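Local structure of uncharacterized GST-like proteinprotein (Pseudomonas syringae pv. tomato, 3IC8) at residues L13-K17 with H187-F191; T47-K52 with V269-E273; A60-D65 with V295-P301; I232-S236 with N291-V295. The protein is of unknown function but carries the thioredoxin-like and helical domains of the glutathione S-transferase family, so it may bind glutathione. Residues are numbered along the deposited sequence.

Interaction 1 (L13-K17 with H187-F191); sequences LFAEK and HTLWF
Leu13, Phe14 and Phe191 make the apolar centre. Leu13 (chi1 m, chi2 t) sets CB 3.6 Å from Phe191 CE1 and CD2 4.2 Å from Trp190 CD1. Phe191 (chi1 m) turns its ring edge to the face of the Phe14 ring in a T-shaped pair, centroids 5.0 Å apart and planes at 66°. Pack turn 13-15, leading into helix 16-25, against helix 180-193 with Lys17 CA 5.6 Å from His187 CA and Leu13 CA 7.0 Å from Phe191 CA. Farther out come two CH-pi contacts: Glu16 CG lies 3.9 Å from the centroid of the five-membered ring of Trp190 (chi1 t), and Lys17 CB 3.7 Å from that of the His187 ring. His187, also chi1 t, sends a weak hydrogen bond from NE2 to Phe14 O (3.4 Å), while its CE1 sits 2.9 Å from Leu13 O. Outside the segments, Glu16 hydrogen-bonds to His220 and forms a salt bridge with Arg19; Lys17, whose end leads away, forms one with Asp99. Gln194 and Pro196 of the second subunit pack on Leu13 and Phe14. This is the interdomain interface of the glutathione S-transferase fold, where the first thioredoxin-like-domain helix meets the all-helical domain.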
loop_
_atom_site.group_PDB
_atom_site.type_symbol
_atom_site.label_atom_id
_atom_site.label_comp_id
_atom_site.label_asym_id
_atom_site.label_seq_id
_atom_site.Cartn_x
_atom_site.Cartn_y
_atom_site.Cartn_z
ATOM N N LEU A 13 -16.909 7.777 15.336
ATOM C CA LEU A 13 -17.069 6.869 14.234
ATOM C C LEU A 13 -18.223 7.289 13.395
ATOM O O LEU A 13 -18.248 7.063 12.232
ATOM C CB LEU A 13 -17.315 5.473 14.737
ATOM C CG LEU A 13 -16.235 4.793 15.542
ATOM C CD1 LEU A 13 -16.835 3.661 16.239
ATOM C CD2 LEU A 13 -15.187 4.313 14.640
ATOM N N PHE A 14 -19.193 7.896 14.030
ATOM C CA PHE A 14 -20.387 8.362 13.380
ATOM C C PHE A 14 -20.167 9.505 12.409
ATOM O O PHE A 14 -20.928 9.688 11.502
ATOM C CB PHE A 14 -21.473 8.654 14.397
ATOM C CG PHE A 14 -22.026 7.432 15.050
ATOM C CD1 PHE A 14 -23.133 6.819 14.573
ATOM C CD2 PHE A 14 -21.421 6.895 16.142
ATOM C CE1 PHE A 14 -23.600 5.723 15.163
ATOM C CE2 PHE A 14 -21.902 5.800 16.721
ATOM C CZ PHE A 14 -22.984 5.218 16.240
ATOM N N ALA A 15 -19.105 10.260 12.616
ATOM C CA ALA A 15 -18.769 11.394 11.811
ATOM C C ALA A 15 -17.754 11.107 10.732
ATOM O O ALA A 15 -17.289 12.003 10.101
ATOM C CB ALA A 15 -18.286 12.481 12.672
ATOM N N GLU A 16 -17.370 9.863 10.570
ATOM C CA GLU A 16 -16.397 9.477 9.574
ATOM C C GLU A 16 -16.819 9.677 8.140
ATOM O O GLU A 16 -16.041 10.035 7.321
ATOM C CB GLU A 16 -15.902 8.070 9.829
ATOM C CG GLU A 16 -14.782 7.633 8.972
ATOM C CD GLU A 16 -13.460 8.275 9.299
ATOM O OE1 GLU A 16 -12.525 7.988 8.568
ATOM O OE2 GLU A 16 -13.345 9.047 10.250
ATOM N N LYS A 17 -18.071 9.430 7.835
ATOM C CA LYS A 17 -18.504 9.530 6.477
ATOM C C LYS A 17 -18.293 10.938 5.966
ATOM O O LYS A 17 -17.812 11.104 4.902
ATOM C CB LYS A 17 -19.959 9.095 6.338
ATOM C CG LYS A 17 -20.646 9.568 5.086
ATOM C CD LYS A 17 -21.724 8.657 4.615
ATOM C CE LYS A 17 -23.080 9.069 5.104
ATOM N NZ LYS A 17 -24.019 9.242 4.013
ATOM N N HIS A 187 -19.022 3.521 5.031
ATOM C CA HIS A 187 -19.166 3.980 6.377
ATOM C C HIS A 187 -19.656 2.871 7.260
ATOM O O HIS A 187 -19.178 2.727 8.345
ATOM C CB HIS A 187 -20.155 5.127 6.424
ATOM C CG HIS A 187 -20.267 5.789 7.750
ATOM N ND1 HIS A 187 -19.213 5.902 8.614
ATOM C CD2 HIS A 187 -21.307 6.398 8.348
ATOM C CE1 HIS A 187 -19.597 6.551 9.689
ATOM N NE2 HIS A 187 -20.865 6.862 9.552
ATOM N N THR A 188 -20.600 2.071 6.797
ATOM C CA THR A 188 -21.113 0.989 7.618
ATOM C C THR A 188 -20.057 -0.034 7.965
ATOM O O THR A 188 -19.981 -0.490 9.053
ATOM C CB THR A 188 -22.399 0.292 7.018
ATOM O OG1 THR A 188 -22.057 -0.713 6.073
ATOM C CG2 THR A 188 -23.286 1.251 6.378
ATOM N N LEU A 189 -19.232 -0.374 7.002
ATOM C CA LEU A 189 -18.165 -1.331 7.168
ATOM C C LEU A 189 -17.072 -0.877 8.108
ATOM O O LEU A 189 -16.395 -1.656 8.693
ATOM C CB LEU A 189 -17.588 -1.688 5.832
ATOM C CG LEU A 189 -18.637 -2.212 4.900
ATOM C CD1 LEU A 189 -17.996 -2.787 3.738
ATOM C CD2 LEU A 189 -19.480 -3.220 5.560
ATOM N N TRP A 190 -16.911 0.419 8.203
ATOM C CA TRP A 190 -15.915 1.036 9.017
ATOM C C TRP A 190 -16.170 0.694 10.475
ATOM O O TRP A 190 -15.260 0.501 11.231
ATOM C CB TRP A 190 -15.923 2.529 8.742
ATOM C CG TRP A 190 -15.147 3.348 9.635
ATOM C CD1 TRP A 190 -15.610 4.254 10.479
ATOM C CD2 TRP A 190 -13.742 3.370 9.750
ATOM N NE1 TRP A 190 -14.602 4.845 11.142
ATOM C CE2 TRP A 190 -13.431 4.312 10.707
ATOM C CE3 TRP A 190 -12.716 2.664 9.142
ATOM C CZ2 TRP A 190 -12.151 4.571 11.084
ATOM C CZ3 TRP A 190 -11.448 2.929 9.508
ATOM C CH2 TRP A 190 -11.169 3.871 10.471
ATOM N N PHE A 191 -17.431 0.602 10.852
ATOM C CA PHE A 191 -17.780 0.199 12.192
ATOM C C PHE A 191 -17.308 -1.216 12.484
ATOM O O PHE A 191 -16.787 -1.472 13.524
ATOM C CB PHE A 191 -19.290 0.306 12.421
ATOM C CG PHE A 191 -19.782 1.696 12.616
ATOM C CD1 PHE A 191 -19.853 2.248 13.857
ATOM C CD2 PHE A 191 -20.186 2.447 11.561
ATOM C CE1 PHE A 191 -20.308 3.512 14.025
ATOM C CE2 PHE A 191 -20.618 3.704 11.728
ATOM C CZ PHE A 191 -20.683 4.239 12.957
#

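Interaction 2 (T47-K52 with V269-E273); sequences TGGYRK and VEAVE
Glu270 supplies the polar core of this contact. Its OE1 accepts a hydrogen bond from Arg51 N at 2.8 Å, with an angle of 157° at the hydrogen, and its OE2 forms a salt bridge with Arg51 NE at 3.3 Å. OE2 lies over a face of the guanidinium, well out of its plane, so this second link is one of charge and no N-H points at the oxygen. Glu270 is the centre of an inverse gamma turn (phi/psi -88/58), closed by a weak Ala271 N to Val269 O bond of 3.1 Å; chi1 of -25° and chi2 t carry the carboxylate to the 47-52 loop. That loop is braced by Thr47 (chi1 p), whose OG1 accepts from Gly49 N at 3.1 Å, an ST turn, and donates to Tyr50 O at 2.8 Å. The loop links helix 41-47 to strand 55-58 of the thioredoxin-like domain, and the contact ties it to the start of strand 272-279 in the C-terminal part of the chain. Gly48 CA comes 5.3 Å from Val272 CA, and Tyr50 CA 5.4 Å from Glu270 CA. Gly48 (85/16) and Gly49 (105/-7) both have positive phi; a CB on Gly48 would collide with Val272 CG1. Gly49 O packs 3.1 Å from Glu270 CB. Val272 (chi1 t) points into the loop, with CG1 3.5 Å from Thr47 O and CG2 4.1 Å from Tyr50 CB.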
loop_
_atom_site.group_PDB
_atom_site.type_symbol
_atom_site.label_atom_id
_atom_site.label_comp_id
_atom_site.label_asym_id
_atom_site.label_seq_id
_atom_site.Cartn_x
_atom_site.Cartn_y
_atom_site.Cartn_z
ATOM N N THR A 47 -27.224 26.675 14.280
ATOM C CA THR A 47 -28.333 25.835 13.871
ATOM C C THR A 47 -29.734 26.249 14.262
ATOM O O THR A 47 -30.665 25.942 13.573
ATOM C CB THR A 47 -28.142 24.421 14.291
ATOM O OG1 THR A 47 -28.136 24.365 15.703
ATOM C CG2 THR A 47 -26.847 23.918 13.780
ATOM N N GLY A 48 -29.893 26.927 15.376
ATOM C CA GLY A 48 -31.213 27.095 15.921
ATOM C C GLY A 48 -31.663 25.942 16.773
ATOM O O GLY A 48 -32.809 25.816 17.097
ATOM N N GLY A 49 -30.729 25.121 17.186
ATOM C CA GLY A 49 -31.047 23.965 17.981
ATOM C C GLY A 49 -31.024 22.586 17.371
ATOM O O GLY A 49 -31.107 21.638 18.094
ATOM N N TYR A 50 -30.837 22.461 16.075
ATOM C CA TYR A 50 -30.592 21.165 15.520
ATOM C C TYR A 50 -29.228 20.773 16.013
ATOM O O TYR A 50 -28.300 21.531 15.926
ATOM C CB TYR A 50 -30.586 21.249 14.010
ATOM C CG TYR A 50 -30.340 19.948 13.308
ATOM C CD1 TYR A 50 -31.348 19.043 13.136
ATOM C CD2 TYR A 50 -29.108 19.641 12.801
ATOM C CE1 TYR A 50 -31.142 17.886 12.511
ATOM C CE2 TYR A 50 -28.894 18.481 12.163
ATOM C CZ TYR A 50 -29.918 17.598 12.016
ATOM O OH TYR A 50 -29.696 16.414 11.377
ATOM N N ARG A 51 -29.106 19.587 16.566
ATOM C CA ARG A 51 -27.836 19.185 17.101
ATOM C C ARG A 51 -27.237 17.919 16.572
ATOM O O ARG A 51 -26.359 17.386 17.183
ATOM C CB ARG A 51 -27.872 19.160 18.609
ATOM C CG ARG A 51 -28.047 20.506 19.190
ATOM C CD ARG A 51 -27.764 20.498 20.625
ATOM N NE ARG A 51 -28.792 19.809 21.366
ATOM C CZ ARG A 51 -29.855 20.397 21.872
ATOM N NH1 ARG A 51 -30.048 21.687 21.719
ATOM N NH2 ARG A 51 -30.724 19.678 22.533
ATOM N N LYS A 52 -27.696 17.426 15.450
ATOM C CA LYS A 52 -27.073 16.256 14.906
ATOM C C LYS A 52 -25.980 16.682 13.953
ATOM O O LYS A 52 -26.196 17.457 13.069
ATOM C CB LYS A 52 -28.089 15.390 14.205
ATOM C CG LYS A 52 -27.703 13.966 14.172
ATOM C CD LYS A 52 -27.402 13.512 12.766
ATOM C CE LYS A 52 -28.453 12.573 12.270
ATOM N NZ LYS A 52 -27.965 11.185 12.222
ATOM N N VAL A 269 -37.890 17.026 18.940
ATOM C CA VAL A 269 -37.581 17.899 20.041
ATOM C C VAL A 269 -36.817 19.146 19.662
ATOM O O VAL A 269 -37.161 20.218 20.108
ATOM C CB VAL A 269 -36.768 17.133 21.087
ATOM C CG1 VAL A 269 -36.076 18.076 22.027
ATOM C CG2 VAL A 269 -37.663 16.174 21.835
ATOM N N GLU A 270 -35.771 19.011 18.861
ATOM C CA GLU A 270 -34.970 20.160 18.477
ATOM C C GLU A 270 -35.482 20.854 17.242
ATOM O O GLU A 270 -34.755 20.980 16.280
ATOM C CB GLU A 270 -33.528 19.738 18.202
ATOM C CG GLU A 270 -33.074 18.484 18.893
ATOM C CD GLU A 270 -31.621 18.123 18.595
ATOM O OE1 GLU A 270 -31.264 17.974 17.416
ATOM O OE2 GLU A 270 -30.842 17.955 19.545
ATOM N N ALA A 271 -36.716 21.310 17.252
ATOM C CA ALA A 271 -37.264 21.937 16.073
ATOM C C ALA A 271 -36.605 23.273 15.885
ATOM O O ALA A 271 -36.166 23.867 16.838
ATOM C CB ALA A 271 -38.719 22.095 16.202
ATOM N N VAL A 272 -36.527 23.747 14.657
ATOM C CA VAL A 272 -35.878 25.007 14.412
ATOM C C VAL A 272 -36.835 25.992 13.809
ATOM O O VAL A 272 -37.470 25.702 12.832
ATOM C CB VAL A 272 -34.721 24.839 13.478
ATOM C CG1 VAL A 272 -34.119 26.147 13.186
ATOM C CG2 VAL A 272 -33.717 23.953 14.070
ATOM N N GLU A 273 -36.928 27.169 14.405
ATOM C CA GLU A 273 -37.923 28.143 14.022
ATOM C C GLU A 273 -37.368 29.310 13.252
ATOM O O GLU A 273 -36.263 29.720 13.461
ATOM C CB GLU A 273 -38.654 28.632 15.245
#

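Interaction 3 (A60-D65 with V295-P301); sequences ADIYCD and VVHVHFP
Strands 61-63 and 296-300 pair in parallel, their axes 4.8 Å apart at 22°, and so join the thioredoxin-like sheet to the C-terminal strands in one continuous mixed sheet. Strand 61-63 bonds to strand 55-58 on its other side, strand 296-300 to strand 284-290. The register sets Asp61 beside His297, Ile62 beside Val298 and Tyr63 beside His299, with CA-CA distances of 4.8 to 5.0 Å. Four backbone bonds satisfy the facing amides and carbonyls: His297 N to Ala60 O, Ile62 N to His297 O and His299 N to Ile62 O, each 2.9 Å, then Cys64 N to His299 O at a longer 3.3 Å. On the face of Asp61, Tyr63 and His299, all three with chi1 m, the histidine is held at both nitrogens: NE2 donates to Asp61 OD1 at 2.8 Å, and ND1 is hydrogen-bonded to Glu283. Asp61 OD2 is hydrogen-bonded to Ala241 N and Tyr63 OH to Arg72. The Tyr63 and His299 rings stack face to face, centroids 4.1 Å apart and planes at 17°. On the face of Ile62 and Val298, Ile62 CG2 is 4.3 Å from Val298 CG1, and Ile62 CD1 also touches Val296 CG2 (3.8 Å). Asp65 is the N-cap of helix 66-76, bonding weakly to Ala67 N. Cys64 (chi1 m) brings SG to 3.9 Å from Val298 CG1 and, obliquely to the ring, 3.8 Å from Phe300 CE1.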
loop_
_atom_site.group_PDB
_atom_site.type_symbol
_atom_site.label_atom_id
_atom_site.label_comp_id
_atom_site.label_asym_id
_atom_site.label_seq_id
_atom_site.Cartn_x
_atom_site.Cartn_y
_atom_site.Cartn_z
ATOM N N ALA A 60 -22.658 32.380 6.628
ATOM C CA ALA A 60 -23.890 32.439 7.359
ATOM C C ALA A 60 -24.882 31.438 6.814
ATOM O O ALA A 60 -26.043 31.570 7.031
ATOM C CB ALA A 60 -24.453 33.819 7.338
ATOM N N ASP A 61 -24.402 30.438 6.102
ATOM C CA ASP A 61 -25.233 29.343 5.657
ATOM C C ASP A 61 -24.841 28.076 6.380
ATOM O O ASP A 61 -23.702 27.694 6.399
ATOM C CB ASP A 61 -25.118 29.130 4.158
ATOM C CG ASP A 61 -25.768 30.214 3.366
ATOM O OD1 ASP A 61 -26.983 30.242 3.274
ATOM O OD2 ASP A 61 -25.056 31.031 2.815
ATOM N N ILE A 62 -25.821 27.447 6.989
ATOM C CA ILE A 62 -25.617 26.275 7.772
ATOM C C ILE A 62 -26.334 25.127 7.123
ATOM O O ILE A 62 -27.482 25.230 6.815
ATOM C CB ILE A 62 -26.111 26.509 9.187
ATOM C CG1 ILE A 62 -25.081 27.319 9.941
ATOM C CG2 ILE A 62 -26.246 25.242 9.922
ATOM C CD1 ILE A 62 -25.346 28.730 9.973
ATOM N N TYR A 63 -25.632 24.032 6.905
ATOM C CA TYR A 63 -26.201 22.881 6.242
ATOM C C TYR A 63 -26.273 21.687 7.159
ATOM O O TYR A 63 -25.297 21.263 7.691
ATOM C CB TYR A 63 -25.382 22.540 5.014
ATOM C CG TYR A 63 -25.354 23.619 3.989
ATOM C CD1 TYR A 63 -26.168 23.573 2.902
ATOM C CD2 TYR A 63 -24.525 24.691 4.118
ATOM C CE1 TYR A 63 -26.146 24.533 1.993
ATOM C CE2 TYR A 63 -24.508 25.643 3.217
ATOM C CZ TYR A 63 -25.318 25.566 2.149
ATOM O OH TYR A 63 -25.298 26.545 1.218
ATOM N N CYS A 64 -27.471 21.158 7.305
ATOM C CA CYS A 64 -27.801 20.105 8.233
ATOM C C CYS A 64 -28.071 18.844 7.493
ATOM O O CYS A 64 -28.739 18.850 6.518
ATOM C CB CYS A 64 -29.068 20.458 8.984
ATOM S SG CYS A 64 -28.995 21.881 9.987
ATOM N N ASP A 65 -27.507 17.756 7.958
ATOM C CA ASP A 65 -27.751 16.467 7.372
ATOM C C ASP A 65 -26.709 16.181 6.340
ATOM O O ASP A 65 -26.513 16.951 5.439
ATOM C CB ASP A 65 -29.133 16.393 6.758
ATOM C CG ASP A 65 -29.564 14.982 6.495
ATOM O OD1 ASP A 65 -30.004 14.310 7.416
ATOM O OD2 ASP A 65 -29.454 14.521 5.375
ATOM N N VAL A 295 -27.817 37.229 11.491
ATOM C CA VAL A 295 -28.754 36.640 10.579
ATOM C C VAL A 295 -28.125 35.464 9.891
ATOM O O VAL A 295 -27.021 35.545 9.405
ATOM C CB VAL A 295 -29.188 37.617 9.539
ATOM C CG1 VAL A 295 -30.053 36.942 8.558
ATOM C CG2 VAL A 295 -29.901 38.740 10.164
ATOM N N VAL A 296 -28.861 34.372 9.852
ATOM C CA VAL A 296 -28.357 33.127 9.357
ATOM C C VAL A 296 -29.394 32.375 8.538
ATOM O O VAL A 296 -30.566 32.447 8.800
ATOM C CB VAL A 296 -27.927 32.307 10.530
ATOM C CG1 VAL A 296 -28.518 30.986 10.484
ATOM C CG2 VAL A 296 -26.471 32.259 10.622
ATOM N N HIS A 297 -28.937 31.646 7.541
ATOM C CA HIS A 297 -29.803 30.807 6.748
ATOM C C HIS A 297 -29.465 29.369 7.062
ATOM O O HIS A 297 -28.324 29.000 7.010
ATOM C CB HIS A 297 -29.549 31.023 5.273
ATOM C CG HIS A 297 -30.298 32.162 4.676
ATOM N ND1 HIS A 297 -30.966 33.094 5.422
ATOM C CD2 HIS A 297 -30.472 32.518 3.390
ATOM C CE1 HIS A 297 -31.524 33.974 4.622
ATOM N NE2 HIS A 297 -31.244 33.642 3.385
ATOM N N VAL A 298 -30.471 28.568 7.371
ATOM C CA VAL A 298 -30.297 27.169 7.687
ATOM C C VAL A 298 -30.986 26.273 6.672
ATOM O O VAL A 298 -32.125 26.453 6.365
ATOM C CB VAL A 298 -30.808 26.881 9.070
ATOM C CG1 VAL A 298 -30.472 25.503 9.494
ATOM C CG2 VAL A 298 -30.233 27.822 10.008
ATOM N N HIS A 299 -30.259 25.311 6.145
ATOM C CA HIS A 299 -30.758 24.497 5.064
ATOM C C HIS A 299 -31.032 23.065 5.452
ATOM O O HIS A 299 -30.228 22.430 6.068
ATOM C CB HIS A 299 -29.800 24.514 3.897
ATOM C CG HIS A 299 -29.238 25.849 3.584
ATOM N ND1 HIS A 299 -29.296 26.393 2.330
ATOM C CD2 HIS A 299 -28.548 26.721 4.338
ATOM C CE1 HIS A 299 -28.695 27.556 2.333
ATOM N NE2 HIS A 299 -28.234 27.780 3.540
ATOM N N PHE A 300 -32.203 22.587 5.070
ATOM C CA PHE A 300 -32.660 21.256 5.372
ATOM C C PHE A 300 -33.146 20.601 4.128
ATOM O O PHE A 300 -33.684 21.232 3.289
ATOM C CB PHE A 300 -33.839 21.289 6.303
ATOM C CG PHE A 300 -33.558 21.850 7.619
ATOM C CD1 PHE A 300 -32.986 21.101 8.580
ATOM C CD2 PHE A 300 -33.910 23.126 7.911
ATOM C CE1 PHE A 300 -32.753 21.623 9.780
ATOM C CE2 PHE A 300 -33.672 23.634 9.112
ATOM C CZ PHE A 300 -33.108 22.884 10.046
ATOM N N PRO A 301 -32.979 19.308 4.038
ATOM C CA PRO A 301 -33.556 18.524 2.963
ATOM C C PRO A 301 -35.032 18.278 3.157
ATOM O O PRO A 301 -35.499 18.331 4.252
ATOM C CB PRO A 301 -32.799 17.223 3.081
ATOM C CG PRO A 301 -32.357 17.168 4.416
ATOM C CD PRO A 301 -32.131 18.497 4.898
#

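Interaction 4 (I232-S236 with N291-V295); sequences IEIAS and NRAGV
Apolar packing carries this contact between helix 228-237 and the turn joining strands 284-290 and 296-300. Ile232 (chi1 m, chi2 t) points at the turn, its CG2 3.9 Å from Ala293 CB, and Ala235 CB lies 4.4 Å from Ala293 CB. The guanidinium of Arg292 lays a face against Ile232 CD1, which sits 3.6 Å from Arg292 NH2. Residues 291-293 have helical phi/psi, then Gly294 (83/-155), with positive phi, leads out of the helical turn to a corner at Val295. Ser236 and Ala293 come closest, CA to CA 4.8 Å, giving a CA-H...O contact of 3.3 Å from Ser236 CA to Ala293 O. Among polar links, a water lies between the segments, 2.8 Å from Ala235 O and 2.9 Å from Val295 O, and Arg292 forms a salt bridge with Asp42 of helix 41-47. With no direct hydrogen bond between the segments, the helix is held to the turn by apolar contact of Ile232 and Ala235 with Ala293, by Arg292 lying on Ile232, and by one bridging water.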
loop_
_atom_site.group_PDB
_atom_site.type_symbol
_atom_site.label_atom_id
_atom_site.label_comp_id
_atom_site.label_asym_id
_atom_site.label_seq_id
_atom_site.Cartn_x
_atom_site.Cartn_y
_atom_site.Cartn_z
ATOM N N ILE A 232 -18.659 31.390 14.931
ATOM C CA ILE A 232 -19.769 32.278 15.075
ATOM C C ILE A 232 -19.457 33.634 14.466
ATOM O O ILE A 232 -20.266 34.207 13.791
ATOM C CB ILE A 232 -20.123 32.456 16.517
ATOM C CG1 ILE A 232 -20.739 31.184 17.034
ATOM C CG2 ILE A 232 -21.103 33.527 16.667
ATOM C CD1 ILE A 232 -20.916 31.149 18.460
ATOM N N GLU A 233 -18.262 34.138 14.675
ATOM C CA GLU A 233 -17.923 35.428 14.133
ATOM C C GLU A 233 -17.968 35.424 12.638
ATOM O O GLU A 233 -18.374 36.379 12.030
ATOM C CB GLU A 233 -16.562 35.902 14.596
ATOM C CG GLU A 233 -16.460 36.161 16.061
ATOM C CD GLU A 233 -17.400 37.218 16.569
ATOM O OE1 GLU A 233 -17.340 38.355 16.094
ATOM O OE2 GLU A 233 -18.179 36.922 17.475
ATOM N N ILE A 234 -17.543 34.332 12.044
ATOM C CA ILE A 234 -17.503 34.261 10.619
ATOM C C ILE A 234 -18.891 34.386 10.090
ATOM O O ILE A 234 -19.107 35.012 9.095
ATOM C CB ILE A 234 -16.875 32.977 10.136
ATOM C CG1 ILE A 234 -15.371 33.132 10.099
ATOM C CG2 ILE A 234 -17.392 32.614 8.776
ATOM C CD1 ILE A 234 -14.659 31.882 10.275
ATOM N N ALA A 235 -19.836 33.773 10.761
ATOM C CA ALA A 235 -21.214 33.868 10.362
ATOM C C ALA A 235 -21.717 35.272 10.483
ATOM O O ALA A 235 -22.426 35.731 9.653
ATOM C CB ALA A 235 -22.043 32.973 11.189
ATOM N N SER A 236 -21.376 35.932 11.566
ATOM C CA SER A 236 -21.845 37.272 11.834
ATOM C C SER A 236 -21.374 38.298 10.828
ATOM O O SER A 236 -22.130 39.132 10.390
ATOM C CB SER A 236 -21.351 37.681 13.204
ATOM O OG SER A 236 -22.278 38.497 13.847
ATOM N N ASN A 291 -28.531 35.954 18.589
ATOM C CA ASN A 291 -27.986 37.063 19.326
ATOM C C ASN A 291 -26.496 37.221 19.134
ATOM O O ASN A 291 -26.028 38.312 18.941
ATOM C CB ASN A 291 -28.307 36.906 20.805
ATOM C CG ASN A 291 -29.661 37.465 21.175
ATOM O OD1 ASN A 291 -30.221 38.285 20.472
ATOM N ND2 ASN A 291 -30.189 37.021 22.295
ATOM N N ARG A 292 -25.742 36.145 19.248
ATOM C CA ARG A 292 -24.372 36.118 18.773
ATOM C C ARG A 292 -24.057 36.055 17.293
ATOM O O ARG A 292 -23.195 36.745 16.830
ATOM C CB ARG A 292 -23.589 35.041 19.477
ATOM C CG ARG A 292 -23.605 35.177 20.942
ATOM C CD ARG A 292 -23.721 33.852 21.556
ATOM N NE ARG A 292 -22.415 33.306 21.801
ATOM C CZ ARG A 292 -22.145 32.022 21.794
ATOM N NH1 ARG A 292 -23.088 31.142 21.556
ATOM N NH2 ARG A 292 -20.933 31.629 22.038
ATOM N N ALA A 293 -24.696 35.163 16.563
ATOM C CA ALA A 293 -24.323 34.932 15.175
ATOM C C ALA A 293 -24.976 35.814 14.134
ATOM O O ALA A 293 -24.564 35.829 13.007
ATOM C CB ALA A 293 -24.507 33.505 14.822
ATOM N N GLY A 294 -26.000 36.550 14.496
ATOM C CA GLY A 294 -26.618 37.416 13.534
ATOM C C GLY A 294 -27.595 36.701 12.671
ATOM O O GLY A 294 -28.145 35.711 13.065
ATOM N N VAL A 295 -27.817 37.229 11.491
ATOM C CA VAL A 295 -28.754 36.640 10.579
ATOM C C VAL A 295 -28.125 35.464 9.891
ATOM O O VAL A 295 -27.021 35.545 9.405
ATOM C CB VAL A 295 -29.188 37.617 9.539
ATOM C CG1 VAL A 295 -30.053 36.942 8.558
ATOM C CG2 VAL A 295 -29.901 38.740 10.164
HETATM O O HOH W 1 -24.765 37.170 10.080
#

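How the interactions relate
Interactions 1 and 3 are buried, 2 and 4 partly so. Interaction 1 stands apart, about 24 Å from interaction 3 centre to centre and across the chain's centre from it; it joins helices through aromatic packing and is the one of the four that the second subunit reaches. The others bind the C-terminal strands to the thioredoxin-like domain, or to the helix beside it. Interaction 3 does so by backbone pairing, interaction 2 by a carboxylate, and interaction 4 by apolar packing round Ile232 and Ala293 and one water. Interactions 2 and 3 meet where Tyr50 CD2 packs 3.6 Å from Cys64 SG. Interaction 4 shares Val295 with 3, and its Ala235 O lies 3.6 Å from Ala60 CB.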